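Local coordinates for protein syndapin (Drosophila melanogaster, PDB 3I2W) that probably takes part in endocytosis by binding membrane phospholipids, this chain being the F-BAR domain through which two copies pair, at residues B[19-22]-B[23-27]; B[81-84]-B[85-88]; B[211-214]-B[215-219]; B[228-231]-B[232-236]. One frame throughout, in Å; residues are numbered along the deposited sequence.

Contact 1: residues B[19-22]-B[23-27]; sequences DGYK and LCNDL
Tyr21 and Asn25 meet one helical turn apart, the amide set beside the phenol ring. Followed outward, Asn25 first lays its CB 3.3 Å from Lys22 O, within its own helix. Its CG stands beside the backbone N (chi1 -75°), a torsion that turns the amide back toward the preceding turn. There ND2 comes 3.5 Å from Tyr21 CE2, with CZ and CD2 of the same ring a little farther off. The amide plane is 73° from the ring plane, and ND2 approaches obliquely. The other branch, OD1, accepts a hydrogen bond from Gln102 on helix 63-105, a bond that probably helps to hold the amide in this rotation. The ring of Tyr21 also meets that of His108. A leucine in place of Tyr21 would probably leave His108 without its aromatic neighbour and open a gap beside the Asn25 amide. Beneath these groups the backbone is regular, with Leu23 N bonded to Asp19 O at 2.9 Å and Asp26 N to Lys22 O at 2.8 Å. At the exposed margin, Lys22 NZ makes a long salt bridge of 3.8 Å to Asp19 OD1, while OD2 of the same carboxylate is paired with Lys15. With Cys24 packed on Ile98 and Trp101 and Leu23 on Phe229 of helix 169-240, this is an amphipathic stretch of helix 11-58 in the F-BAR helical bundle.

Contact 2: residues B[81-84]-B[85-88]; sequences DVHM and KIKD
Ile86 holds CG1 beside its backbone N (chi1 -60°) and then runs out fully extended (chi2 180°), which carries CD1 back along the helix to the previous turn. CD1 ends 4.4 Å from Val82 CG1, an apolar touch, and equally far from CD2 of His83, whose ring it meets obliquely. CG1 rests on the way 3.3 Å from Val82 O. Lys87 takes another route: its CG is turned away from the backbone N (chi1 180°), and the chain runs past the selenomethionine Met84, bringing CD 4.5 Å from SE. The ammonium group at its tip forms a salt bridge with its neighbour, NZ to Asp88 OD1 at 3.2 Å, with weak hydrogen-bond geometry. Since Lys39 NZ also lies close, the carboxylate probably eases the proximity of two like charges. The main chain is alpha-helical, Asp88 N bonding to Met84 O at 2.8 Å and Lys87 N to His83 O at 3.0 Å, with a few weak bonds to the carbonyl three residues back beside the usual ones. Asp81 sends its carboxylate to Arg46 in a salt bridge. This part of helix 63-105 thus lies along helix 11-58: Met84 packs on Lys39 and Arg46, Ile86 on Glu38, and the His83 ring meets Tyr41 of its own chain edge-to-face and also touches the ring of Tyr41 of the second subunit, the planes about perpendicular.

Contact 3: residues B[211-214]-B[215-219]; sequences MTSV and FEKCQ
Ser213 and Lys217 carry the polar side of this short stretch of helix, and they are joined mainly through a water. The water donates to Ser213 O at 2.7 Å and accepts from Lys217 NZ at 3.0 Å, closing a small loop over the backbone. The lysine runs extended up to CE and bends only at its last torsion (chi4 63°), which turns NZ back toward the preceding turn; Ser213 OG stays 4.0 Å from NZ. Among the backbone bonds, Phe215 N to Met211 O is firm at 2.8 Å. The Lys217 N to Ser213 O bond is weak at 3.4 Å, and the same carbonyl oxygen also accepts from the water. Apolar contacts face other ways. Val214 and the selenomethionine Met211 pack on Phe123 of helix 114-159, and Cys218 reaches Leu119, its SG also lying 3.6 Å from Val214 O. Phe215 touches Thr13 of the same chain and Gly276 of the second subunit, near where Thr212 rests on Ile277 of that subunit. With Ser213, Glu216 and Lys217 toward solvent and Met211, Val214, Phe215 and Cys218 buried, this is an amphipathic stretch of the long helix 169-240 in the helical bundle of the F-BAR dimer.

Contact 4: residues B[228-231]-B[232-236]; sequences FFKE and ILFNV
Phe228 and Ile232 form the tight half of this stretch of helix. Phe228 swings its ring toward Ile232 by setting CG opposite the backbone N (chi1 180°). Ile232 CG1 sits over one face of that ring, 4.0 Å from its centroid and 19° off the ring normal, a CH-pi contact. CZ is the ring atom that CG1 approaches most closely, at 3.8 Å, and CD1 follows just behind. Phe229 CE2 meets the same ring at its edge. The looser half belongs to Lys230, Glu231 and Phe234. Here Lys230 lies alongside the Phe234 ring and touches it through CE, 3.9 Å from CE2, while NZ goes on to Ala262 O of the second subunit. Glu231, exposed, brings OE1 to 4.0 Å from Phe234 CD2, an oblique approach. A serine in place of Phe234 would probably leave the Lys230 chain without its flat neighbour and Ile259 of the second subunit with less to pack against. Ile232 settles on Val94 and Ile98 of helix 63-105, Phe228 stacks with Trp101, and Asn235 OD1 accepts a hydrogen bond from Gln97. Helix 169-240 thus lies against helix 63-105, helix 11-58 meeting Phe229 and Val236 and the second subunit meeting Phe229, Lys230, Leu233 and Phe234.

All four contacts are short stretches of helix in one F-BAR domain, about two turns each and partly buried. Contacts 1 and 4 touch directly: Leu27 CD2 of helix 11-58 lies 3.7 Å from Phe229 CE1 of helix 169-240. Contact 3 shares that second helix with contact 4, yet their centres are 26 Å apart and the chemistry changes, from a ring face met by a methylene in contact 4 to a water bridge in contact 3. Contacts 1 and 2 both carry charge pairs on their solvent side, contact 2, on helix 63-105, about 27 Å from the chain centre and contact 1 near it. Each contact reaches the second subunit, contact 2 through just one residue.

Contact 1: residues B[19-22]-B[23-27]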
loop_
_atom_site.group_PDB
_atom_site.type_symbol
_atom_site.label_atom_id
_atom_site.label_comp_id
_atom_site.label_asym_id
_atom_site.label_seq_id
_atom_site.Cartn_x
_atom_site.Cartn_y
_atom_site.Cartn_z
ATOM N N ASP B 19 -20.523 1.728 -21.819
ATOM C CA ASP B 19 -19.564 1.024 -21.084
ATOM C C ASP B 19 -18.256 1.827 -21.085
ATOM O O ASP B 19 -17.495 1.802 -20.109
ATOM C CB ASP B 19 -19.407 -0.369 -21.679
ATOM C CG ASP B 19 -20.612 -1.305 -21.356
ATOM O OD1 ASP B 19 -21.406 -1.014 -20.414
ATOM O OD2 ASP B 19 -20.778 -2.353 -22.036
ATOM N N GLY B 20 -17.977 2.575 -22.136
ATOM C CA GLY B 20 -16.736 3.307 -22.136
ATOM C C GLY B 20 -16.744 4.360 -21.039
ATOM O O GLY B 20 -15.756 4.515 -20.337
ATOM N N TYR B 21 -17.846 5.118 -20.907
ATOM C CA TYR B 21 -18.039 6.000 -19.759
ATOM C C TYR B 21 -17.749 5.248 -18.449
ATOM O O TYR B 21 -16.836 5.637 -17.727
ATOM C CB TYR B 21 -19.427 6.636 -19.755
ATOM C CG TYR B 21 -19.768 7.532 -18.573
ATOM C CD1 TYR B 21 -19.402 8.882 -18.544
ATOM C CD2 TYR B 21 -20.519 7.052 -17.504
ATOM C CE1 TYR B 21 -19.742 9.732 -17.466
ATOM C CE2 TYR B 21 -20.868 7.873 -16.443
ATOM C CZ TYR B 21 -20.463 9.225 -16.434
ATOM O OH TYR B 21 -20.806 10.056 -15.354
ATOM N N LYS B 22 -18.493 4.182 -18.151
ATOM C CA LYS B 22 -18.278 3.374 -16.923
ATOM C C LYS B 22 -16.831 3.008 -16.634
ATOM O O LYS B 22 -16.353 3.133 -15.494
ATOM C CB LYS B 22 -19.034 2.071 -17.038
ATOM C CG LYS B 22 -20.359 2.120 -16.397
ATOM C CD LYS B 22 -21.424 1.322 -17.166
ATOM C CE LYS B 22 -21.586 -0.085 -16.670
ATOM N NZ LYS B 22 -22.974 -0.338 -16.979
ATOM N N LEU B 23 -16.140 2.512 -17.664
ATOM C CA LEU B 23 -14.709 2.266 -17.519
ATOM C C LEU B 23 -13.910 3.535 -17.205
ATOM O O LEU B 23 -12.978 3.494 -16.454
ATOM C CB LEU B 23 -14.128 1.525 -18.708
ATOM C CG LEU B 23 -14.726 0.157 -19.065
ATOM C CD1 LEU B 23 -14.195 -0.223 -20.424
ATOM C CD2 LEU B 23 -14.451 -0.965 -18.078
ATOM N N CYS B 24 -14.269 4.689 -17.711
ATOM C CA CYS B 24 -13.628 5.854 -17.120
ATOM C C CYS B 24 -13.862 5.955 -15.636
ATOM O O CYS B 24 -12.930 6.125 -14.907
ATOM C CB CYS B 24 -14.056 7.160 -17.773
ATOM S SG CYS B 24 -13.553 7.232 -19.496
ATOM N N ASN B 25 -15.086 5.877 -15.161
ATOM C CA ASN B 25 -15.275 5.854 -13.727
ATOM C C ASN B 25 -14.463 4.790 -12.967
ATOM O O ASN B 25 -13.900 5.062 -11.935
ATOM C CB ASN B 25 -16.727 5.660 -13.401
ATOM C CG ASN B 25 -17.522 6.889 -13.627
ATOM O OD1 ASN B 25 -17.009 8.000 -13.618
ATOM N ND2 ASN B 25 -18.798 6.705 -13.860
ATOM N N ASP B 26 -14.408 3.587 -13.502
ATOM C CA ASP B 26 -13.756 2.483 -12.827
ATOM C C ASP B 26 -12.276 2.768 -12.700
ATOM O O ASP B 26 -11.690 2.560 -11.629
ATOM C CB ASP B 26 -13.932 1.168 -13.607
ATOM C CG ASP B 26 -15.337 0.536 -13.470
ATOM O OD1 ASP B 26 -16.220 1.024 -12.740
ATOM O OD2 ASP B 26 -15.592 -0.473 -14.172
ATOM N N LEU B 27 -11.662 3.216 -13.790
ATOM C CA LEU B 27 -10.247 3.471 -13.768
ATOM C C LEU B 27 -9.905 4.608 -12.782
ATOM O O LEU B 27 -8.903 4.548 -12.048
ATOM C CB LEU B 27 -9.812 3.811 -15.151
ATOM C CG LEU B 27 -8.331 3.924 -15.413
ATOM C CD1 LEU B 27 -7.510 2.686 -15.111
ATOM C CD2 LEU B 27 -8.270 4.227 -16.887
#

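Contact 2: residues B[81-84]-B[85-88]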
loop_
_atom_site.group_PDB
_atom_site.type_symbol
_atom_site.label_atom_id
_atom_site.label_comp_id
_atom_site.label_asym_id
_atom_site.label_seq_id
_atom_site.Cartn_x
_atom_site.Cartn_y
_atom_site.Cartn_z
ATOM N N ASP B 81 7.637 10.724 1.913
ATOM C CA ASP B 81 7.459 11.715 0.894
ATOM C C ASP B 81 7.351 11.085 -0.494
ATOM O O ASP B 81 6.432 11.407 -1.312
ATOM C CB ASP B 81 8.628 12.638 0.878
ATOM C CG ASP B 81 8.721 13.475 2.116
ATOM O OD1 ASP B 81 7.691 13.620 2.847
ATOM O OD2 ASP B 81 9.863 13.971 2.351
ATOM N N VAL B 82 8.296 10.220 -0.804
ATOM C CA VAL B 82 8.145 9.461 -2.010
ATOM C C VAL B 82 6.695 8.978 -2.126
ATOM O O VAL B 82 6.044 9.182 -3.151
ATOM C CB VAL B 82 9.113 8.285 -2.030
ATOM C CG1 VAL B 82 8.665 7.209 -3.004
ATOM C CG2 VAL B 82 10.499 8.800 -2.300
ATOM N N HIS B 83 6.164 8.344 -1.095
ATOM C CA HIS B 83 4.856 7.796 -1.353
ATOM C C HIS B 83 3.766 8.865 -1.469
ATOM O O HIS B 83 2.823 8.633 -2.190
ATOM C CB HIS B 83 4.497 6.643 -0.425
ATOM C CG HIS B 83 5.219 5.372 -0.736
ATOM N ND1 HIS B 83 6.555 5.181 -0.447
ATOM C CD2 HIS B 83 4.796 4.225 -1.307
ATOM C CE1 HIS B 83 6.934 3.987 -0.859
ATOM N NE2 HIS B 83 5.875 3.386 -1.375
HETATM N N MSE B 84 3.914 10.039 -0.842
HETATM C CA MSE B 84 2.946 11.125 -0.967
HETATM C C MSE B 84 2.927 11.685 -2.353
HETATM O O MSE B 84 1.906 12.147 -2.826
HETATM C CB MSE B 84 3.260 12.267 -0.034
HETATM C CG MSE B 84 2.680 12.107 1.375
HETATM SE SE MSE B 84 0.749 11.632 1.538
HETATM C CE MSE B 84 0.006 13.377 2.093
ATOM N N LYS B 85 4.082 11.657 -2.999
ATOM C CA LYS B 85 4.265 12.204 -4.302
ATOM C C LYS B 85 3.664 11.233 -5.283
ATOM O O LYS B 85 3.186 11.643 -6.324
ATOM C CB LYS B 85 5.755 12.368 -4.580
ATOM C CG LYS B 85 6.118 13.712 -5.177
ATOM C CD LYS B 85 7.263 13.625 -6.233
ATOM C CE LYS B 85 6.708 13.300 -7.658
ATOM N NZ LYS B 85 7.707 13.301 -8.779
ATOM N N ILE B 86 3.673 9.945 -4.996
ATOM C CA ILE B 86 2.989 9.024 -5.859
ATOM C C ILE B 86 1.489 9.245 -5.682
ATOM O O ILE B 86 0.733 9.334 -6.635
ATOM C CB ILE B 86 3.324 7.598 -5.529
ATOM C CG1 ILE B 86 4.811 7.370 -5.673
ATOM C CG2 ILE B 86 2.634 6.664 -6.471
ATOM C CD1 ILE B 86 5.179 5.973 -5.364
ATOM N N LYS B 87 1.041 9.381 -4.459
ATOM C CA LYS B 87 -0.356 9.750 -4.244
ATOM C C LYS B 87 -0.737 11.005 -5.038
ATOM O O LYS B 87 -1.824 11.112 -5.602
ATOM C CB LYS B 87 -0.580 9.966 -2.760
ATOM C CG LYS B 87 -1.967 10.342 -2.455
ATOM C CD LYS B 87 -2.050 11.756 -1.972
ATOM C CE LYS B 87 -3.463 12.255 -2.146
ATOM N NZ LYS B 87 -3.519 13.595 -1.496
ATOM N N ASP B 88 0.170 11.967 -5.079
ATOM C CA ASP B 88 -0.160 13.230 -5.648
ATOM C C ASP B 88 -0.047 13.132 -7.138
ATOM O O ASP B 88 -0.932 13.630 -7.878
ATOM C CB ASP B 88 0.707 14.348 -5.073
ATOM C CG ASP B 88 0.140 14.934 -3.741
ATOM O OD1 ASP B 88 -0.971 14.590 -3.250
ATOM O OD2 ASP B 88 0.849 15.765 -3.144
#

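Contact 3: residues B[211-214]-B[215-219]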
loop_
_atom_site.group_PDB
_atom_site.type_symbol
_atom_site.label_atom_id
_atom_site.label_comp_id
_atom_site.label_asym_id
_atom_site.label_seq_id
_atom_site.Cartn_x
_atom_site.Cartn_y
_atom_site.Cartn_z
HETATM N N MSE B 211 -25.308 -0.297 -42.477
HETATM C CA MSE B 211 -24.888 -0.621 -41.179
HETATM C C MSE B 211 -23.311 -0.527 -41.051
HETATM O O MSE B 211 -22.795 -0.054 -40.035
HETATM C CB MSE B 211 -25.507 -1.941 -40.730
HETATM C CG MSE B 211 -27.041 -1.991 -40.660
HETATM SE SE MSE B 211 -27.877 -1.332 -39.202
HETATM C CE MSE B 211 -28.397 0.080 -39.927
ATOM N N THR B 212 -22.539 -0.895 -42.078
ATOM C CA THR B 212 -21.082 -0.923 -41.970
ATOM C C THR B 212 -20.541 0.453 -41.667
ATOM O O THR B 212 -19.545 0.656 -41.000
ATOM C CB THR B 212 -20.546 -1.434 -43.233
ATOM O OG1 THR B 212 -21.138 -2.720 -43.440
ATOM C CG2 THR B 212 -19.053 -1.669 -43.177
ATOM N N SER B 213 -21.282 1.424 -42.094
ATOM C CA SER B 213 -20.788 2.720 -42.115
ATOM C C SER B 213 -20.993 3.267 -40.733
ATOM O O SER B 213 -20.149 3.984 -40.224
ATOM C CB SER B 213 -21.593 3.454 -43.144
ATOM O OG SER B 213 -21.329 4.803 -43.023
ATOM N N VAL B 214 -22.131 2.932 -40.131
ATOM C CA VAL B 214 -22.484 3.355 -38.759
ATOM C C VAL B 214 -21.608 2.624 -37.773
ATOM O O VAL B 214 -21.162 3.219 -36.821
ATOM C CB VAL B 214 -23.937 3.055 -38.416
ATOM C CG1 VAL B 214 -24.221 3.400 -37.006
ATOM C CG2 VAL B 214 -24.818 3.884 -39.258
ATOM N N PHE B 215 -21.343 1.347 -38.029
ATOM C CA PHE B 215 -20.565 0.532 -37.145
ATOM C C PHE B 215 -19.168 1.062 -37.049
ATOM O O PHE B 215 -18.555 1.026 -36.003
ATOM C CB PHE B 215 -20.470 -0.855 -37.706
ATOM C CG PHE B 215 -19.710 -1.815 -36.840
ATOM C CD1 PHE B 215 -20.229 -2.240 -35.623
ATOM C CD2 PHE B 215 -18.508 -2.337 -37.259
ATOM C CE1 PHE B 215 -19.541 -3.133 -34.831
ATOM C CE2 PHE B 215 -17.826 -3.286 -36.494
ATOM C CZ PHE B 215 -18.325 -3.668 -35.282
ATOM N N GLU B 216 -18.652 1.565 -38.152
ATOM C CA GLU B 216 -17.265 1.922 -38.165
ATOM C C GLU B 216 -17.089 3.259 -37.457
ATOM O O GLU B 216 -16.014 3.509 -36.867
ATOM C CB GLU B 216 -16.667 1.849 -39.570
ATOM C CG GLU B 216 -16.199 0.425 -39.960
ATOM C CD GLU B 216 -15.115 -0.178 -39.020
ATOM O OE1 GLU B 216 -14.264 0.614 -38.524
ATOM O OE2 GLU B 216 -15.103 -1.438 -38.773
ATOM N N LYS B 217 -18.128 4.091 -37.462
ATOM C CA LYS B 217 -18.119 5.282 -36.655
ATOM C C LYS B 217 -17.855 4.910 -35.185
ATOM O O LYS B 217 -17.150 5.646 -34.433
ATOM C CB LYS B 217 -19.450 6.012 -36.746
ATOM C CG LYS B 217 -19.572 7.022 -37.891
ATOM C CD LYS B 217 -21.055 7.388 -38.233
ATOM C CE LYS B 217 -21.225 8.517 -39.350
ATOM N NZ LYS B 217 -20.634 7.957 -40.627
ATOM N N CYS B 218 -18.418 3.766 -34.798
ATOM C CA CYS B 218 -18.369 3.305 -33.463
ATOM C C CYS B 218 -17.014 2.751 -33.195
ATOM O O CYS B 218 -16.384 3.133 -32.236
ATOM C CB CYS B 218 -19.433 2.267 -33.238
ATOM S SG CYS B 218 -21.073 3.057 -33.187
ATOM N N GLN B 219 -16.559 1.836 -34.026
ATOM C CA GLN B 219 -15.203 1.359 -33.933
ATOM C C GLN B 219 -14.208 2.525 -33.840
ATOM O O GLN B 219 -13.281 2.482 -33.075
ATOM C CB GLN B 219 -14.861 0.453 -35.118
ATOM C CG GLN B 219 -15.742 -0.733 -35.218
ATOM C CD GLN B 219 -15.357 -1.851 -34.318
ATOM O OE1 GLN B 219 -14.675 -2.791 -34.739
ATOM N NE2 GLN B 219 -15.764 -1.774 -33.055
HETATM O O HOH W 1 -18.407 5.909 -40.906
#

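Contact 4: residues B[228-231]-B[232-236]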
loop_
_atom_site.group_PDB
_atom_site.type_symbol
_atom_site.label_atom_id
_atom_site.label_comp_id
_atom_site.label_asym_id
_atom_site.label_seq_id
_atom_site.Cartn_x
_atom_site.Cartn_y
_atom_site.Cartn_z
ATOM N N PHE B 228 -6.247 5.879 -25.656
ATOM C CA PHE B 228 -6.168 6.666 -24.469
ATOM C C PHE B 228 -5.904 5.793 -23.257
ATOM O O PHE B 228 -4.959 6.056 -22.523
ATOM C CB PHE B 228 -7.469 7.392 -24.319
ATOM C CG PHE B 228 -7.535 8.244 -23.138
ATOM C CD1 PHE B 228 -6.761 9.362 -23.045
ATOM C CD2 PHE B 228 -8.387 7.941 -22.104
ATOM C CE1 PHE B 228 -6.840 10.169 -21.929
ATOM C CE2 PHE B 228 -8.475 8.732 -21.006
ATOM C CZ PHE B 228 -7.698 9.842 -20.913
ATOM N N PHE B 229 -6.704 4.753 -23.053
ATOM C CA PHE B 229 -6.499 3.929 -21.870
ATOM C C PHE B 229 -5.110 3.328 -21.841
ATOM O O PHE B 229 -4.516 3.217 -20.781
ATOM C CB PHE B 229 -7.575 2.838 -21.726
ATOM C CG PHE B 229 -8.846 3.311 -21.044
ATOM C CD1 PHE B 229 -9.423 2.555 -20.067
ATOM C CD2 PHE B 229 -9.465 4.503 -21.399
ATOM C CE1 PHE B 229 -10.585 2.991 -19.449
ATOM C CE2 PHE B 229 -10.620 4.936 -20.797
ATOM C CZ PHE B 229 -11.193 4.192 -19.858
ATOM N N LYS B 230 -4.570 2.967 -23.001
ATOM C CA LYS B 230 -3.222 2.440 -23.046
ATOM C C LYS B 230 -2.193 3.477 -22.509
ATOM O O LYS B 230 -1.239 3.126 -21.792
ATOM C CB LYS B 230 -2.883 1.984 -24.448
ATOM C CG LYS B 230 -1.765 1.003 -24.433
ATOM C CD LYS B 230 -0.976 1.059 -25.726
ATOM C CE LYS B 230 0.160 0.039 -25.695
ATOM N NZ LYS B 230 0.032 -1.023 -26.690
ATOM N N GLU B 231 -2.427 4.753 -22.810
ATOM C CA GLU B 231 -1.491 5.756 -22.466
ATOM C C GLU B 231 -1.476 6.027 -21.000
ATOM O O GLU B 231 -0.421 6.238 -20.423
ATOM C CB GLU B 231 -1.852 7.074 -23.166
ATOM C CG GLU B 231 -1.577 7.064 -24.740
ATOM C CD GLU B 231 -0.282 6.162 -25.104
ATOM O OE1 GLU B 231 0.854 6.567 -24.556
ATOM O OE2 GLU B 231 -0.436 5.077 -25.898
ATOM N N ILE B 232 -2.666 6.126 -20.428
ATOM C CA ILE B 232 -2.878 6.408 -19.025
ATOM C C ILE B 232 -2.263 5.251 -18.241
ATOM O O ILE B 232 -1.483 5.463 -17.336
ATOM C CB ILE B 232 -4.372 6.481 -18.757
ATOM C CG1 ILE B 232 -4.968 7.760 -19.303
ATOM C CG2 ILE B 232 -4.700 6.303 -17.322
ATOM C CD1 ILE B 232 -4.429 8.967 -18.702
ATOM N N LEU B 233 -2.565 4.022 -18.618
ATOM C CA LEU B 233 -1.820 2.938 -18.046
ATOM C C LEU B 233 -0.293 3.165 -17.997
ATOM O O LEU B 233 0.289 2.973 -16.943
ATOM C CB LEU B 233 -2.196 1.597 -18.660
ATOM C CG LEU B 233 -3.595 1.101 -18.311
ATOM C CD1 LEU B 233 -3.793 -0.297 -18.766
ATOM C CD2 LEU B 233 -3.830 1.164 -16.849
ATOM N N PHE B 234 0.364 3.577 -19.071
ATOM C CA PHE B 234 1.780 3.947 -18.983
ATOM C C PHE B 234 2.000 5.099 -18.031
ATOM O O PHE B 234 2.991 5.135 -17.287
ATOM C CB PHE B 234 2.333 4.406 -20.322
ATOM C CG PHE B 234 2.636 3.283 -21.313
ATOM C CD1 PHE B 234 3.518 2.264 -21.011
ATOM C CD2 PHE B 234 2.087 3.298 -22.572
ATOM C CE1 PHE B 234 3.812 1.260 -21.927
ATOM C CE2 PHE B 234 2.396 2.290 -23.497
ATOM C CZ PHE B 234 3.252 1.276 -23.163
ATOM N N ASN B 235 1.108 6.069 -18.038
ATOM C CA ASN B 235 1.284 7.190 -17.161
ATOM C C ASN B 235 1.237 6.693 -15.729
ATOM O O ASN B 235 2.008 7.137 -14.921
ATOM C CB ASN B 235 0.183 8.196 -17.386
ATOM C CG ASN B 235 0.355 8.990 -18.673
ATOM O OD1 ASN B 235 -0.465 9.822 -18.996
ATOM N ND2 ASN B 235 1.394 8.740 -19.394
ATOM N N VAL B 236 0.341 5.762 -15.424
ATOM C CA VAL B 236 0.247 5.170 -14.114
ATOM C C VAL B 236 1.593 4.557 -13.795
ATOM O O VAL B 236 2.235 4.901 -12.762
ATOM C CB VAL B 236 -0.782 4.053 -14.055
ATOM C CG1 VAL B 236 -0.752 3.435 -12.707
ATOM C CG2 VAL B 236 -2.153 4.583 -14.254
#